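Long-range contact in hypothetical protein PA1234 (Pseudomonas aeruginosa, PDB 1Z6N), which is of unknown function but belongs to the thioredoxin family and binds a magnesium ion in the crystal: residues Y56-A61 with P84-A89. Residues are numbered along the deposited sequence; the frame is centred on the assembly and turned at random.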
loop_
_atom_site.group_PDB
_atom_site.type_symbol
_atom_site.label_atom_id
_atom_site.label_comp_id
_atom_site.label_asym_id
_atom_site.label_seq_id
_atom_site.Cartn_x
_atom_site.Cartn_y
_atom_site.Cartn_z
ATOM N N TYR A 56 7.212 -2.292 11.161
ATOM C CA TYR A 56 7.325 -1.403 10.008
ATOM C C TYR A 56 6.029 -0.661 9.851
ATOM O O TYR A 56 4.957 -1.193 10.133
ATOM C CB TYR A 56 7.649 -2.189 8.735
ATOM C CG TYR A 56 9.007 -2.822 8.837
ATOM C CD1 TYR A 56 10.146 -2.151 8.402
ATOM C CD2 TYR A 56 9.157 -4.079 9.429
ATOM C CE1 TYR A 56 11.405 -2.727 8.536
ATOM C CE2 TYR A 56 10.409 -4.666 9.567
ATOM C CZ TYR A 56 11.527 -3.988 9.115
ATOM O OH TYR A 56 12.785 -4.554 9.255
ATOM N N ARG A 57 6.140 0.580 9.404
ATOM C CA ARG A 57 4.979 1.440 9.236
ATOM C C ARG A 57 4.861 1.842 7.777
ATOM O O ARG A 57 5.843 2.274 7.168
ATOM C CB ARG A 57 5.123 2.673 10.120
ATOM C CG ARG A 57 5.049 2.331 11.598
ATOM C CD ARG A 57 5.065 3.586 12.428
ATOM N NE ARG A 57 5.159 3.308 13.857
ATOM C CZ ARG A 57 6.305 3.206 14.525
ATOM N NH1 ARG A 57 7.462 3.352 13.893
ATOM N NH2 ARG A 57 6.293 2.963 15.826
ATOM N N LEU A 58 3.661 1.694 7.212
ATOM C CA LEU A 58 3.399 2.111 5.847
ATOM C C LEU A 58 2.575 3.394 5.939
ATOM O O LEU A 58 1.400 3.351 6.310
ATOM C CB LEU A 58 2.636 1.016 5.081
ATOM C CG LEU A 58 3.273 -0.380 5.018
ATOM C CD1 LEU A 58 2.491 -1.340 4.114
ATOM C CD2 LEU A 58 4.727 -0.308 4.579
ATOM N N LEU A 59 3.231 4.526 5.673
ATOM C CA LEU A 59 2.543 5.815 5.569
ATOM C C LEU A 59 2.048 5.949 4.141
ATOM O O LEU A 59 2.832 6.024 3.189
ATOM C CB LEU A 59 3.472 6.980 5.923
ATOM C CG LEU A 59 2.872 8.380 5.749
ATOM C CD1 LEU A 59 1.602 8.573 6.611
ATOM C CD2 LEU A 59 3.918 9.420 6.106
ATOM N N VAL A 60 0.727 5.971 3.997
ATOM C CA VAL A 60 0.123 5.906 2.678
ATOM C C VAL A 60 -0.655 7.162 2.349
ATOM O O VAL A 60 -1.394 7.648 3.186
ATOM C CB VAL A 60 -0.886 4.729 2.614
ATOM C CG1 VAL A 60 -1.558 4.652 1.245
ATOM C CG2 VAL A 60 -0.198 3.402 2.936
ATOM N N ALA A 61 -0.480 7.698 1.142
ATOM C CA ALA A 61 -1.406 8.722 0.650
ATOM C C ALA A 61 -2.321 8.043 -0.367
ATOM O O ALA A 61 -1.860 7.440 -1.341
ATOM C CB ALA A 61 -0.658 9.872 -0.001
ATOM N N PRO A 84 0.904 -8.575 11.825
ATOM C CA PRO A 84 0.649 -7.407 12.676
ATOM C C PRO A 84 1.857 -6.475 12.851
ATOM O O PRO A 84 1.671 -5.314 13.208
ATOM C CB PRO A 84 0.234 -8.030 14.024
ATOM C CG PRO A 84 0.675 -9.448 13.943
ATOM C CD PRO A 84 0.514 -9.818 12.514
ATOM N N ASN A 85 3.068 -6.969 12.584
ATOM C CA ASN A 85 4.275 -6.137 12.635
ATOM C C ASN A 85 4.285 -5.026 11.581
ATOM O O ASN A 85 5.063 -4.067 11.687
ATOM C CB ASN A 85 5.547 -6.981 12.498
ATOM C CG ASN A 85 5.982 -7.617 13.817
ATOM O OD1 ASN A 85 6.724 -8.601 13.825
ATOM N ND2 ASN A 85 5.530 -7.052 14.930
ATOM N N ILE A 86 3.450 -5.178 10.553
ATOM C CA ILE A 86 3.278 -4.154 9.512
ATOM C C ILE A 86 1.980 -3.409 9.823
ATOM O O ILE A 86 0.957 -4.035 10.072
ATOM C CB ILE A 86 3.172 -4.790 8.096
ATOM C CG1 ILE A 86 4.467 -5.508 7.705
ATOM C CG2 ILE A 86 2.829 -3.728 7.034
ATOM C CD1 ILE A 86 4.306 -6.471 6.541
ATOM N N GLU A 87 2.026 -2.076 9.827
ATOM C CA GLU A 87 0.830 -1.264 10.069
ATOM C C GLU A 87 0.710 -0.136 9.044
ATOM O O GLU A 87 1.695 0.570 8.810
ATOM C CB GLU A 87 0.856 -0.617 11.461
ATOM C CG GLU A 87 -0.482 0.086 11.800
ATOM C CD GLU A 87 -0.509 0.860 13.132
ATOM O OE1 GLU A 87 0.453 0.783 13.921
ATOM O OE2 GLU A 87 -1.524 1.557 13.371
ATOM N N LEU A 88 -0.490 0.035 8.478
ATOM C CA LEU A 88 -0.800 1.114 7.520
ATOM C C LEU A 88 -1.527 2.240 8.214
ATOM O O LEU A 88 -2.404 1.988 9.041
ATOM C CB LEU A 88 -1.764 0.639 6.410
ATOM C CG LEU A 88 -1.327 -0.205 5.225
ATOM C CD1 LEU A 88 -0.860 -1.573 5.700
ATOM C CD2 LEU A 88 -2.483 -0.358 4.246
ATOM N N ALA A 89 -1.195 3.476 7.829
ATOM C CA ALA A 89 -2.040 4.631 8.169
ATOM C C ALA A 89 -2.138 5.457 6.909
ATOM O O ALA A 89 -1.139 5.626 6.193
ATOM C CB ALA A 89 -1.426 5.443 9.274
#
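Y56, L58 and V60 on one strand are joined through their backbones to N85, E87 and A89 on the next, a worked example of parallel pairing in a thioredoxin-like sheet. Five hydrogen bonds zigzag between the two. The first, from Y56 N to N85 O, spans 2.8 Å and takes in the last residue before strand 86-91. E87 N then gives to Y56 O, and L58 N answers to E87 O at 2.8 Å, nearly straight at 175°. A89 N reaches L58 O, and V60 N closes the series on A89 O. Weaker CA-H...O contacts fill in between, as from L88 CA to L58 O at 3.4 Å.

Apolar packing gathers on the face that carries Y56, I86, L58 and L88. L58 sits diagonally between two neighbours: its CD1 meets I86 CG2 at 3.8 Å and L88 CD1 at 3.7 Å. In I86, CG2 lies anti to the backbone N and is the branch that touches L58. V60 adds a looser contact, CG2 to L88 CG at 4.4 Å. Helix 67-82, the crossover of this beta-alpha-beta unit, packs here through L76 on L88 and L73 on V60.

The other face is mixed. R57 and E87 stand side by side without pairing: R57 NE and E87 OE1 are 5.3 Å apart, and R57 NH1 instead bonds to E119 O. Further along come buried L59 and A89. Helix 4-10 covers this face, F8 against R57 and A89, Y4 and L7 against L59.

Backbone bonding thus sets the register, while L58 joins the strands by apolar contacts on the face turned to helix 67-82; the exposed carboxylate of E87 may add long-range negative potential near D13, a magnesium ligand seen in a structure of this protein.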